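Local atomic coordinates of UL37 (Suid herpesvirus 1, PDB entry 4K70), a protein that is a herpesvirus inner tegument protein that probably helps control viral trafficking, and it binds metal ions such as calcium. Residues Asp243-Val248 with Leu295-Pro300; Ala260-Val265 with His306-Ala311; Ala132-Ala137 with Leu181-Gln186; Asp145-Ala150 with Thr188-Pro193; Glu450-Glu455 with Ala464-Leu469. All blocks are in the same frame, centred on the assembly; numbering follows the deposited sequence.

Overall arrangement
This N-terminal half of UL37 is an elongated, all-helical molecule, and the five contacts are spread along it. Contacts 1 and 2 form one cluster, touching through Leu298 and His306 with centres 13 Å apart. Contacts 3 and 4 form a second, nearer the middle, with centres 16 Å apart; they join the same run of helices, 120-137 and 144-149 on one side, 175-188 and 191-201 on the other. Contact 5 stands alone, its centre 73 Å from that of contact 1 and across the chain's centre from it. Of the five, contacts 3 and 4 come closest to bound metals: Tyr183 of contact 3 adjoins calcium ligand Asp85, and Trp190 of contact 4 comes close to Asp386.

Contact 1 (Asp243-Val248 with Leu295-Pro300); sequences DEAALV and LALLDP
Asp243 draws two backbone N-H groups of its own turn, and the turn so made is what Leu297 packs against. The shorter bond runs from Ala246 N to Asp243 O at 2.9 Å. The second goes from Ala245 N to the side-chain oxygen Asp243 OD1, 3.0 Å at an N-H...O angle of 160°; the N-H comes in from above the carboxylate plane, 45° out of it. This is an Asx turn, and it overlaps the start of the short 3-10 segment 244-246. With OD1 pinned, the other oxygen OD2 is turned to the partner loop, where it lies 4.3 Å from Leu297 CG, a loose touch between a carboxylate and a hydrocarbon branch at an exposed edge.

The rest of the contact is carried by one methyl. Leu297 CD2 lies against the backbone of the 3-10 turn, 3.5 Å from Ala246 CA and 3.8 Å from Ala246 CB, with Ala245 CB farther off. It also comes within 3.6 Å of Ala245 O, a carbonyl that has a proper partner in Arg289. Leu297 puts CG anti to its own carbonyl carbon (chi1 -80°), which carries the branched end across to the turn. Two connecting loops are thus joined here, the one that follows helix 229-240 and the one that precedes helix 307-311, without a hydrogen bond between the two segments. Ala246 and Leu298 both also touch Leu209 of helix 208-223, while Asp299 and the carbonyl of Leu298 are bonded to Lys207.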
# COMPACT_ATOMS: atom_id res chain seq x y z
N ASP A 243 30.28 -8.11 23.92
CA ASP A 243 31.53 -7.62 24.48
C ASP A 243 31.26 -6.82 25.75
O ASP A 243 30.60 -5.78 25.70
CB ASP A 243 32.24 -6.74 23.44
CG ASP A 243 33.68 -6.44 23.80
OD1 ASP A 243 34.03 -6.55 24.99
OD2 ASP A 243 34.47 -6.10 22.88
N GLU A 244 31.77 -7.30 26.88
CA GLU A 244 31.52 -6.65 28.17
C GLU A 244 32.11 -5.23 28.26
O GLU A 244 31.72 -4.44 29.12
CB GLU A 244 32.07 -7.51 29.32
CG GLU A 244 31.42 -8.89 29.44
CD GLU A 244 30.14 -8.87 30.27
OE1 GLU A 244 29.99 -7.97 31.13
OE2 GLU A 244 29.29 -9.76 30.05
N ALA A 245 33.04 -4.93 27.36
CA ALA A 245 33.60 -3.58 27.26
C ALA A 245 32.54 -2.55 26.82
O ALA A 245 32.73 -1.35 26.99
CB ALA A 245 34.76 -3.57 26.30
N ALA A 246 31.44 -3.03 26.25
CA ALA A 246 30.42 -2.13 25.74
C ALA A 246 29.50 -1.62 26.85
O ALA A 246 28.72 -0.70 26.63
CB ALA A 246 29.60 -2.81 24.63
N LEU A 247 29.61 -2.22 28.03
CA LEU A 247 28.75 -1.88 29.15
C LEU A 247 29.43 -0.92 30.13
O LEU A 247 30.63 -1.02 30.37
CB LEU A 247 28.32 -3.14 29.90
CG LEU A 247 27.30 -4.12 29.30
CD1 LEU A 247 27.24 -5.35 30.18
CD2 LEU A 247 25.93 -3.47 29.20
N VAL A 248 28.65 -0.02 30.71
CA VAL A 248 29.17 0.90 31.73
C VAL A 248 29.33 0.16 33.06
O VAL A 248 28.37 -0.42 33.58
CB VAL A 248 28.25 2.14 31.92
CG1 VAL A 248 28.70 2.98 33.12
CG2 VAL A 248 28.21 2.99 30.66
N LEU A 295 31.67 3.26 19.85
CA LEU A 295 31.50 3.10 18.40
C LEU A 295 32.36 1.97 17.82
O LEU A 295 31.91 1.21 16.95
CB LEU A 295 31.77 4.41 17.66
CG LEU A 295 30.51 5.20 17.27
CD1 LEU A 295 29.27 4.61 17.92
CD2 LEU A 295 30.64 6.66 17.63
N ALA A 296 33.59 1.85 18.31
CA ALA A 296 34.47 0.75 17.93
C ALA A 296 33.88 -0.61 18.31
O ALA A 296 34.32 -1.64 17.79
CB ALA A 296 35.84 0.93 18.56
N LEU A 297 32.90 -0.62 19.21
CA LEU A 297 32.25 -1.87 19.61
C LEU A 297 31.00 -2.16 18.79
O LEU A 297 30.26 -3.11 19.07
CB LEU A 297 31.89 -1.83 21.10
CG LEU A 297 32.99 -2.13 22.12
CD1 LEU A 297 34.35 -1.93 21.50
CD2 LEU A 297 32.83 -1.24 23.36
N LEU A 298 30.76 -1.33 17.77
CA LEU A 298 29.59 -1.47 16.92
C LEU A 298 30.02 -1.72 15.47
O LEU A 298 31.20 -1.61 15.14
CB LEU A 298 28.72 -0.22 17.00
CG LEU A 298 28.10 0.12 18.36
CD1 LEU A 298 27.38 1.46 18.30
CD2 LEU A 298 27.15 -0.98 18.85
N ASP A 299 29.07 -2.05 14.61
CA ASP A 299 29.38 -2.19 13.20
C ASP A 299 29.28 -0.86 12.47
O ASP A 299 28.34 -0.09 12.67
CB ASP A 299 28.52 -3.28 12.56
CG ASP A 299 28.94 -4.67 12.99
OD1 ASP A 299 29.92 -5.19 12.41
OD2 ASP A 299 28.31 -5.23 13.91
N PRO A 300 30.28 -0.56 11.63
CA PRO A 300 30.44 0.79 11.07
C PRO A 300 29.22 1.23 10.27
O PRO A 300 28.89 2.42 10.27
CB PRO A 300 31.67 0.66 10.16
CG PRO A 300 32.37 -0.60 10.60
CD PRO A 300 31.29 -1.51 11.11

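Contact 2 (Ala260-Val265 with His306-Ala311); sequences AVEVRV and HVAAAA
This is a small, almost wholly apolar contact between two roughly antiparallel helices, the first turns of helix 260-271 and the short helix 307-311. The axes of the two short segments run 154° apart in direction and come no closer than 10.2 Å. At that spacing the gap is bridged by two valines, an alanine and one glutamate. Val261 CG1 meets Val307 CG1 at 3.7 Å, the two valines crossing at about a right angle so that one branch of each does the touching. In Val307 the CG1 methyl sits between the backbone N and the carbonyl carbon (chi1 75°), the crowded position, and this points it across to the other helix. Val261 CG1 also reaches Ala308 CB, more loosely at 4.3 Å.

Ala308 CB is also met by Glu262, and here the contact turns half polar. The CB of Glu262 does not point at the partner helix, but the chain, extended beyond CG, brings both CG and the carboxylate oxygen OE2 to 3.9 Å from Ala308 CB. OE2 is held in a salt bridge by Arg258. The Glu262 side chain lies about 6 Å from that of Asp312, an observed calcium-site residue of this protein, with no ion bound to this chain here.

Helix 347-358 closes the apolar flank, with Leu352 on Val261 and His349 and Leu353 on Val307, while helix 208-223 packs against His306 and Val265 through Leu213.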
# COMPACT_ATOMS: atom_id res chain seq x y z
N ALA A 260 14.04 5.52 28.80
CA ALA A 260 13.18 4.36 28.60
C ALA A 260 13.84 3.34 27.68
O ALA A 260 13.69 2.13 27.86
CB ALA A 260 11.83 4.78 28.03
N VAL A 261 14.57 3.84 26.69
CA VAL A 261 15.31 2.98 25.79
C VAL A 261 16.35 2.18 26.56
O VAL A 261 16.42 0.95 26.45
CB VAL A 261 16.03 3.79 24.67
CG1 VAL A 261 16.96 2.88 23.88
CG2 VAL A 261 15.02 4.45 23.74
N GLU A 262 17.17 2.88 27.34
CA GLU A 262 18.24 2.23 28.08
C GLU A 262 17.70 1.21 29.08
O GLU A 262 18.26 0.14 29.23
CB GLU A 262 19.11 3.27 28.78
CG GLU A 262 19.67 4.30 27.83
CD GLU A 262 20.76 5.12 28.48
OE1 GLU A 262 20.56 5.58 29.62
OE2 GLU A 262 21.82 5.28 27.85
N VAL A 263 16.61 1.55 29.76
CA VAL A 263 16.00 0.60 30.68
C VAL A 263 15.54 -0.65 29.94
O VAL A 263 15.80 -1.77 30.38
CB VAL A 263 14.84 1.21 31.46
CG1 VAL A 263 14.05 0.12 32.18
CG2 VAL A 263 15.36 2.24 32.46
N ARG A 264 14.87 -0.46 28.81
CA ARG A 264 14.37 -1.58 28.02
C ARG A 264 15.50 -2.47 27.55
O ARG A 264 15.40 -3.69 27.62
CB ARG A 264 13.53 -1.08 26.84
CG ARG A 264 12.89 -2.19 26.03
CD ARG A 264 13.77 -2.65 24.87
NE ARG A 264 13.12 -3.74 24.15
CZ ARG A 264 13.11 -5.00 24.57
NH1 ARG A 264 13.76 -5.33 25.68
NH2 ARG A 264 12.49 -5.94 23.87
N VAL A 265 16.58 -1.86 27.07
CA VAL A 265 17.73 -2.62 26.57
C VAL A 265 18.46 -3.33 27.72
O VAL A 265 18.77 -4.53 27.63
CB VAL A 265 18.70 -1.72 25.76
CG1 VAL A 265 19.99 -2.45 25.45
CG2 VAL A 265 18.03 -1.26 24.47
N HIS A 306 22.26 1.07 17.94
CA HIS A 306 22.45 1.42 19.34
C HIS A 306 21.92 2.84 19.46
O HIS A 306 22.67 3.80 19.42
CB HIS A 306 23.94 1.34 19.68
CG HIS A 306 24.28 1.71 21.10
ND1 HIS A 306 23.32 1.97 22.05
CD2 HIS A 306 25.48 1.86 21.71
CE1 HIS A 306 23.92 2.26 23.20
NE2 HIS A 306 25.22 2.20 23.02
N VAL A 307 20.60 2.98 19.54
CA VAL A 307 19.97 4.28 19.34
C VAL A 307 20.26 5.25 20.50
O VAL A 307 20.33 6.46 20.30
CB VAL A 307 18.46 4.14 19.07
CG1 VAL A 307 17.70 3.81 20.36
CG2 VAL A 307 17.90 5.39 18.38
N ALA A 308 20.46 4.71 21.70
CA ALA A 308 20.79 5.56 22.84
C ALA A 308 22.13 6.28 22.62
O ALA A 308 22.26 7.45 22.95
CB ALA A 308 20.80 4.76 24.14
N ALA A 309 23.12 5.58 22.06
CA ALA A 309 24.39 6.21 21.74
C ALA A 309 24.24 7.25 20.64
O ALA A 309 24.78 8.35 20.72
CB ALA A 309 25.42 5.16 21.32
N ALA A 310 23.50 6.89 19.60
CA ALA A 310 23.33 7.76 18.45
C ALA A 310 22.59 9.03 18.85
O ALA A 310 22.84 10.09 18.28
CB ALA A 310 22.59 7.02 17.33
N ALA A 311 21.72 8.92 19.84
CA ALA A 311 20.97 10.07 20.34
C ALA A 311 21.73 10.92 21.38
O ALA A 311 21.32 12.03 21.69
CB ALA A 311 19.61 9.62 20.91

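Contact 3 (Ala132-Ala137 with Leu181-Gln186); sequences AAFDEA and LRYVAQ
Two helices of the UL37 family region, 120-137 and 175-188, run side by side in nearly the same direction next to a calcium site, and Phe134 and Val184 carry most of the contact between them. The axes of the two short segments are 15° from parallel and 10.9 Å apart. Across that wide gap the phenylalanine ring reaches over. With CG anti to the backbone N (chi1 174°), the ring is carried to the partner helix, where CE2 comes to 3.7 Å from Val184 CG2 and CZ to 3.8 Å from Tyr183 CD2.

The two aromatic side chains cross at about a right angle, and Tyr183 CD2 arrives at the edge of the Phe134 ring, near its plane. Val184 behaves otherwise: it and Phe134 slide past each other in opposite directions. Its second methyl, CG1, makes the remaining touch, 4.4 Å from Ala137 CB. No hydrogen bond joins the segments; the touches are between carbon atoms.

Both rings also touch the loop that carries the metal ligands. Phe134 stacks with Trp84, and Tyr183 stacks with His187 and also touches Trp84 and Asp85. Asp83 and Asp85 bind a calcium ion, and the Tyr183 side chain lies about 3 Å from that of Asp85 and about 5 Å from a bound nickel ion. Asp135 OD1 lies at the edge of the Phe134 ring, and OD2 is hydrogen-bonded to Thr88 of the same loop.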
# COMPACT_ATOMS: atom_id res chain seq x y z
N ALA A 132 -7.88 -14.74 -9.44
CA ALA A 132 -6.86 -15.77 -9.24
C ALA A 132 -5.52 -15.11 -8.90
O ALA A 132 -4.79 -15.60 -8.03
CB ALA A 132 -6.72 -16.64 -10.49
N ALA A 133 -5.22 -14.01 -9.57
CA ALA A 133 -4.01 -13.25 -9.28
C ALA A 133 -4.07 -12.65 -7.87
O ALA A 133 -3.07 -12.62 -7.15
CB ALA A 133 -3.81 -12.14 -10.31
N PHE A 134 -5.25 -12.16 -7.50
CA PHE A 134 -5.43 -11.57 -6.18
C PHE A 134 -5.08 -12.63 -5.14
O PHE A 134 -4.24 -12.39 -4.28
CB PHE A 134 -6.86 -11.08 -6.00
CG PHE A 134 -7.18 -10.59 -4.61
CD1 PHE A 134 -7.66 -11.47 -3.65
CD2 PHE A 134 -7.01 -9.25 -4.27
CE1 PHE A 134 -7.96 -11.02 -2.37
CE2 PHE A 134 -7.30 -8.79 -3.00
CZ PHE A 134 -7.78 -9.68 -2.05
N ASP A 135 -5.69 -13.81 -5.27
CA ASP A 135 -5.42 -14.90 -4.33
C ASP A 135 -3.95 -15.27 -4.28
O ASP A 135 -3.40 -15.50 -3.20
CB ASP A 135 -6.28 -16.13 -4.66
CG ASP A 135 -7.73 -15.98 -4.23
OD1 ASP A 135 -8.00 -15.23 -3.26
OD2 ASP A 135 -8.60 -16.60 -4.86
N GLU A 136 -3.29 -15.33 -5.43
CA GLU A 136 -1.86 -15.62 -5.45
C GLU A 136 -1.06 -14.55 -4.71
O GLU A 136 -0.12 -14.87 -3.98
CB GLU A 136 -1.36 -15.78 -6.88
CG GLU A 136 -0.11 -16.66 -7.00
CD GLU A 136 0.21 -17.01 -8.44
OE1 GLU A 136 -0.74 -17.15 -9.24
OE2 GLU A 136 1.41 -17.14 -8.78
N ALA A 137 -1.43 -13.28 -4.89
CA ALA A 137 -0.71 -12.18 -4.23
C ALA A 137 -0.78 -12.26 -2.70
O ALA A 137 0.13 -11.81 -2.02
CB ALA A 137 -1.25 -10.83 -4.71
N LEU A 181 -6.42 -3.46 -4.39
CA LEU A 181 -5.03 -2.99 -4.28
C LEU A 181 -4.71 -2.46 -2.88
O LEU A 181 -3.65 -2.75 -2.31
CB LEU A 181 -4.78 -1.90 -5.31
CG LEU A 181 -4.84 -2.35 -6.78
CD1 LEU A 181 -4.64 -1.18 -7.72
CD2 LEU A 181 -3.80 -3.44 -7.04
N ARG A 182 -5.62 -1.66 -2.34
CA ARG A 182 -5.50 -1.19 -0.96
C ARG A 182 -5.37 -2.34 0.03
O ARG A 182 -4.54 -2.31 0.95
CB ARG A 182 -6.70 -0.33 -0.59
CG ARG A 182 -6.76 0.08 0.90
CD ARG A 182 -8.02 0.89 1.16
NE ARG A 182 -8.48 0.81 2.54
CZ ARG A 182 -8.25 1.75 3.47
NH1 ARG A 182 -7.55 2.83 3.16
NH2 ARG A 182 -8.72 1.58 4.70
N TYR A 183 -6.19 -3.37 -0.16
CA TYR A 183 -6.18 -4.53 0.71
C TYR A 183 -4.88 -5.30 0.62
O TYR A 183 -4.35 -5.75 1.64
CB TYR A 183 -7.35 -5.47 0.34
CG TYR A 183 -7.56 -6.60 1.32
CD1 TYR A 183 -8.38 -6.43 2.45
CD2 TYR A 183 -6.94 -7.84 1.14
CE1 TYR A 183 -8.58 -7.46 3.35
CE2 TYR A 183 -7.13 -8.87 2.04
CZ TYR A 183 -7.96 -8.68 3.14
OH TYR A 183 -8.16 -9.71 4.04
N VAL A 184 -4.38 -5.50 -0.60
CA VAL A 184 -3.15 -6.26 -0.78
C VAL A 184 -1.97 -5.56 -0.12
O VAL A 184 -1.16 -6.20 0.55
CB VAL A 184 -2.84 -6.47 -2.28
CG1 VAL A 184 -1.45 -7.06 -2.44
CG2 VAL A 184 -3.88 -7.39 -2.89
N ALA A 185 -1.88 -4.25 -0.33
CA ALA A 185 -0.81 -3.43 0.22
C ALA A 185 -0.83 -3.50 1.75
O ALA A 185 0.17 -3.82 2.39
CB ALA A 185 -0.96 -1.99 -0.24
N GLN A 186 -2.00 -3.26 2.33
CA GLN A 186 -2.16 -3.29 3.78
C GLN A 186 -1.77 -4.64 4.41
O GLN A 186 -1.34 -4.69 5.56
CB GLN A 186 -3.59 -2.90 4.15
CG GLN A 186 -4.00 -3.25 5.56
CD GLN A 186 -5.50 -3.09 5.79
OE1 GLN A 186 -6.32 -3.26 4.87
NE2 GLN A 186 -5.88 -2.76 7.03

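Contact 4 (Asp145-Ala150 with Thr188-Pro193); sequences DDVLAA and TNWALP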
# COMPACT_ATOMS: atom_id res chain seq x y z
N ASP A 145 5.37 -14.40 12.69
CA ASP A 145 5.98 -15.70 12.96
C ASP A 145 6.48 -16.34 11.66
O ASP A 145 7.58 -16.88 11.61
CB ASP A 145 4.99 -16.65 13.65
CG ASP A 145 4.68 -16.25 15.09
OD1 ASP A 145 5.46 -15.49 15.69
OD2 ASP A 145 3.66 -16.72 15.64
N ASP A 146 5.66 -16.28 10.61
CA ASP A 146 6.02 -16.83 9.31
C ASP A 146 7.25 -16.14 8.71
O ASP A 146 8.15 -16.80 8.19
CB ASP A 146 4.86 -16.70 8.32
CG ASP A 146 3.79 -17.77 8.51
OD1 ASP A 146 4.10 -18.88 9.00
OD2 ASP A 146 2.62 -17.48 8.15
N VAL A 147 7.28 -14.81 8.77
CA VAL A 147 8.39 -14.06 8.18
C VAL A 147 9.70 -14.29 8.90
O VAL A 147 10.76 -14.38 8.29
CB VAL A 147 8.11 -12.55 8.16
CG1 VAL A 147 9.37 -11.80 7.72
CG2 VAL A 147 6.95 -12.24 7.24
N LEU A 148 9.63 -14.39 10.22
CA LEU A 148 10.81 -14.65 11.04
C LEU A 148 11.45 -15.99 10.67
O LEU A 148 12.67 -16.13 10.65
CB LEU A 148 10.42 -14.64 12.51
CG LEU A 148 11.51 -14.86 13.55
CD1 LEU A 148 12.38 -13.63 13.69
CD2 LEU A 148 10.87 -15.22 14.87
N ALA A 149 10.60 -16.98 10.35
CA ALA A 149 11.07 -18.30 9.97
C ALA A 149 11.65 -18.32 8.55
O ALA A 149 12.66 -18.97 8.30
CB ALA A 149 9.94 -19.32 10.10
N ALA A 150 11.00 -17.59 7.64
CA ALA A 150 11.50 -17.45 6.27
C ALA A 150 11.49 -15.97 5.89
O ALA A 150 10.52 -15.49 5.29
CB ALA A 150 10.64 -18.26 5.31
N THR A 188 0.58 -6.91 3.06
CA THR A 188 1.87 -7.44 2.63
C THR A 188 3.08 -6.53 2.94
O THR A 188 4.14 -7.03 3.34
CB THR A 188 1.85 -7.74 1.11
OG1 THR A 188 1.52 -6.53 0.40
CG2 THR A 188 0.80 -8.80 0.79
N ASN A 189 2.94 -5.23 2.75
CA ASN A 189 4.07 -4.29 2.87
C ASN A 189 4.78 -4.27 4.24
O ASN A 189 6.01 -4.08 4.32
CB ASN A 189 3.63 -2.86 2.53
CG ASN A 189 3.46 -2.64 1.04
OD1 ASN A 189 4.18 -3.22 0.24
ND2 ASN A 189 2.51 -1.81 0.67
N TRP A 190 4.00 -4.44 5.30
CA TRP A 190 4.50 -4.35 6.66
C TRP A 190 5.65 -5.32 6.91
O TRP A 190 6.50 -5.09 7.76
CB TRP A 190 3.36 -4.63 7.65
CG TRP A 190 2.85 -6.01 7.50
CD1 TRP A 190 1.87 -6.42 6.66
CD2 TRP A 190 3.34 -7.18 8.16
NE1 TRP A 190 1.70 -7.78 6.76
CE2 TRP A 190 2.60 -8.27 7.68
CE3 TRP A 190 4.34 -7.41 9.12
CZ2 TRP A 190 2.81 -9.58 8.12
CZ3 TRP A 190 4.55 -8.71 9.55
CH2 TRP A 190 3.79 -9.77 9.05
N ALA A 191 5.69 -6.40 6.13
CA ALA A 191 6.64 -7.49 6.38
C ALA A 191 8.07 -7.17 5.95
O ALA A 191 9.02 -7.80 6.42
CB ALA A 191 6.16 -8.76 5.70
N LEU A 192 8.23 -6.21 5.04
CA LEU A 192 9.56 -5.91 4.49
C LEU A 192 10.58 -5.49 5.58
O LEU A 192 11.66 -6.08 5.68
CB LEU A 192 9.46 -4.88 3.37
CG LEU A 192 10.79 -4.33 2.82
CD1 LEU A 192 11.64 -5.46 2.24
CD2 LEU A 192 10.54 -3.24 1.78
N PRO A 193 10.24 -4.49 6.40
CA PRO A 193 11.14 -4.05 7.49
C PRO A 193 11.45 -5.16 8.49
O PRO A 193 12.53 -5.20 9.06
CB PRO A 193 10.33 -2.96 8.20
CG PRO A 193 9.36 -2.48 7.20
CD PRO A 193 9.06 -3.62 6.26
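Val147 and Ala191 form the tight part of this contact: Val147 CG2 sits 3.9 Å from Ala191 CB, the CB atoms of both residues directed at the other segment. Val147 is buried, with Leu194 and Ala195 of helix 191-201 carrying the same apolar surface onward from Ala191. CG2 stands anti to the carbonyl carbon of its own residue and is the branch used for both touches.

The second touch is looser, 4.4 Å from Val147 CG2 to Trp190 CH2, the far corner of the indole. Trp190 belongs to a type I turn from Thr188 to Ala191 that takes the chain from helix 175-188 into helix 191-201. Its CG lies between the backbone N and the carbonyl carbon (chi1 63°), which folds the ring back beneath the next residue: Ala191 CB stands 3.9 Å above the indole plane, over its centre. The methyl, the indole and Val147 CG2 thus meet in a three-way group. NE1 has a weak hydrogen bond to His187 O. Around this little cluster the surface opens, with Asp145, Asp146 and Ala149 exposed on the short helix and Trp190 itself partly so. Its side chain is about 5 Å from that of Asp386, a ligand of a bound calcium ion.

With no hydrogen bond or charge pair across them, the hold between these two segments is van der Waals contact and partial burial of apolar groups.

Contact 5 (Glu450-Glu455 with Ala464-Leu469); sequences EVAAAE and AAREAL
Glu455 and Arg466 meet at about a right angle, one side chain extended beyond CG and the other bent at chi3 (-62°), and they lock side-on. Arg466 NE gives a nearly straight bond to Glu455 OE2, 2.9 Å and 168°, with the oxygen in the guanidinium plane and the N-H arriving on the syn side of the carboxylate, somewhat out of the carboxylate plane. The second nitrogen, NH2, reaches OE1 at 3.0 Å with a more bent line, from above the carboxylate plane. The two flat groups are tilted 33° from each other.

The bend in Arg466 lays its chain over the antiparallel helix. Ala452 CB lies 3.4 Å from NH2, at the edge of the guanidinium, and Val451 CG1 packs 3.9 Å from Arg466 CB. Val451 turns its other branch to Leu469: CG2 and CD1 meet at 3.7 Å, the two side chains sliding past each other in opposite directions. These are the facing sides of a helical hairpin, 438-458 and 464-481, whose axes here approach to 10.0 Å, and helix 20-32 backs it through Phe31 on Leu469.

Ser463 OG, just before helix 464-481, also hydrogen-bonds to Glu455 OE2, so that oxygen has two partners. Paired bonds fix the rotation of both ends, and the arginine probably offsets the charge of the buried carboxylate, pinning the hairpin close to its turn.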
# COMPACT_ATOMS: atom_id res chain seq x y z
N GLU A 450 -16.73 -0.19 -28.45
CA GLU A 450 -18.03 -0.84 -28.39
C GLU A 450 -19.13 0.15 -28.74
O GLU A 450 -20.12 -0.22 -29.38
CB GLU A 450 -18.27 -1.48 -27.01
CG GLU A 450 -17.26 -2.55 -26.67
CD GLU A 450 -17.16 -3.64 -27.73
OE1 GLU A 450 -17.94 -3.60 -28.72
OE2 GLU A 450 -16.31 -4.54 -27.57
N VAL A 451 -18.96 1.39 -28.31
CA VAL A 451 -19.90 2.45 -28.67
C VAL A 451 -19.89 2.65 -30.19
O VAL A 451 -20.95 2.75 -30.81
CB VAL A 451 -19.58 3.76 -27.96
CG1 VAL A 451 -20.47 4.87 -28.49
CG2 VAL A 451 -19.76 3.60 -26.46
N ALA A 452 -18.70 2.70 -30.77
CA ALA A 452 -18.57 2.87 -32.22
C ALA A 452 -19.15 1.69 -32.99
O ALA A 452 -19.66 1.86 -34.10
CB ALA A 452 -17.12 3.11 -32.61
N ALA A 453 -19.08 0.49 -32.42
CA ALA A 453 -19.69 -0.68 -33.04
C ALA A 453 -21.21 -0.59 -33.04
O ALA A 453 -21.87 -0.93 -34.03
CB ALA A 453 -19.25 -1.96 -32.34
N ALA A 454 -21.77 -0.13 -31.93
CA ALA A 454 -23.22 0.03 -31.82
C ALA A 454 -23.70 1.18 -32.71
O ALA A 454 -24.80 1.14 -33.25
CB ALA A 454 -23.62 0.29 -30.38
N GLU A 455 -22.85 2.19 -32.86
CA GLU A 455 -23.15 3.33 -33.72
C GLU A 455 -23.28 2.89 -35.16
O GLU A 455 -24.16 3.34 -35.88
CB GLU A 455 -22.07 4.41 -33.59
CG GLU A 455 -22.22 5.30 -32.37
CD GLU A 455 -21.08 6.30 -32.24
OE1 GLU A 455 -20.06 6.11 -32.93
OE2 GLU A 455 -21.22 7.27 -31.46
N ALA A 464 -25.77 9.84 -28.51
CA ALA A 464 -25.88 10.42 -27.18
C ALA A 464 -25.14 9.52 -26.20
O ALA A 464 -24.59 9.99 -25.20
CB ALA A 464 -27.34 10.55 -26.78
N ALA A 465 -25.13 8.23 -26.50
CA ALA A 465 -24.40 7.24 -25.71
C ALA A 465 -22.94 7.63 -25.62
O ALA A 465 -22.36 7.65 -24.54
CB ALA A 465 -24.55 5.86 -26.33
N ARG A 466 -22.35 7.96 -26.76
CA ARG A 466 -20.96 8.41 -26.81
C ARG A 466 -20.72 9.63 -25.92
O ARG A 466 -19.70 9.71 -25.23
CB ARG A 466 -20.56 8.74 -28.25
CG ARG A 466 -19.16 9.32 -28.38
CD ARG A 466 -18.72 9.38 -29.83
NE ARG A 466 -18.67 8.05 -30.44
CZ ARG A 466 -17.55 7.35 -30.61
NH1 ARG A 466 -16.39 7.83 -30.21
NH2 ARG A 466 -17.60 6.15 -31.19
N GLU A 467 -21.65 10.57 -25.92
CA GLU A 467 -21.45 11.80 -25.19
C GLU A 467 -21.61 11.60 -23.69
O GLU A 467 -20.88 12.19 -22.88
CB GLU A 467 -22.41 12.88 -25.68
CG GLU A 467 -21.94 14.28 -25.38
CD GLU A 467 -22.98 15.33 -25.72
OE1 GLU A 467 -23.71 15.16 -26.73
OE2 GLU A 467 -23.08 16.32 -24.97
N ALA A 468 -22.58 10.77 -23.31
CA ALA A 468 -22.81 10.46 -21.90
C ALA A 468 -21.62 9.72 -21.29
O ALA A 468 -21.09 10.12 -20.26
CB ALA A 468 -24.08 9.64 -21.73
N LEU A 469 -21.20 8.64 -21.95
CA LEU A 469 -20.08 7.82 -21.47
C LEU A 469 -18.77 8.60 -21.40
O LEU A 469 -18.01 8.47 -20.44
CB LEU A 469 -19.95 6.55 -22.32
CG LEU A 469 -21.10 5.57 -22.09
CD1 LEU A 469 -21.15 4.45 -23.13
CD2 LEU A 469 -21.03 4.99 -20.67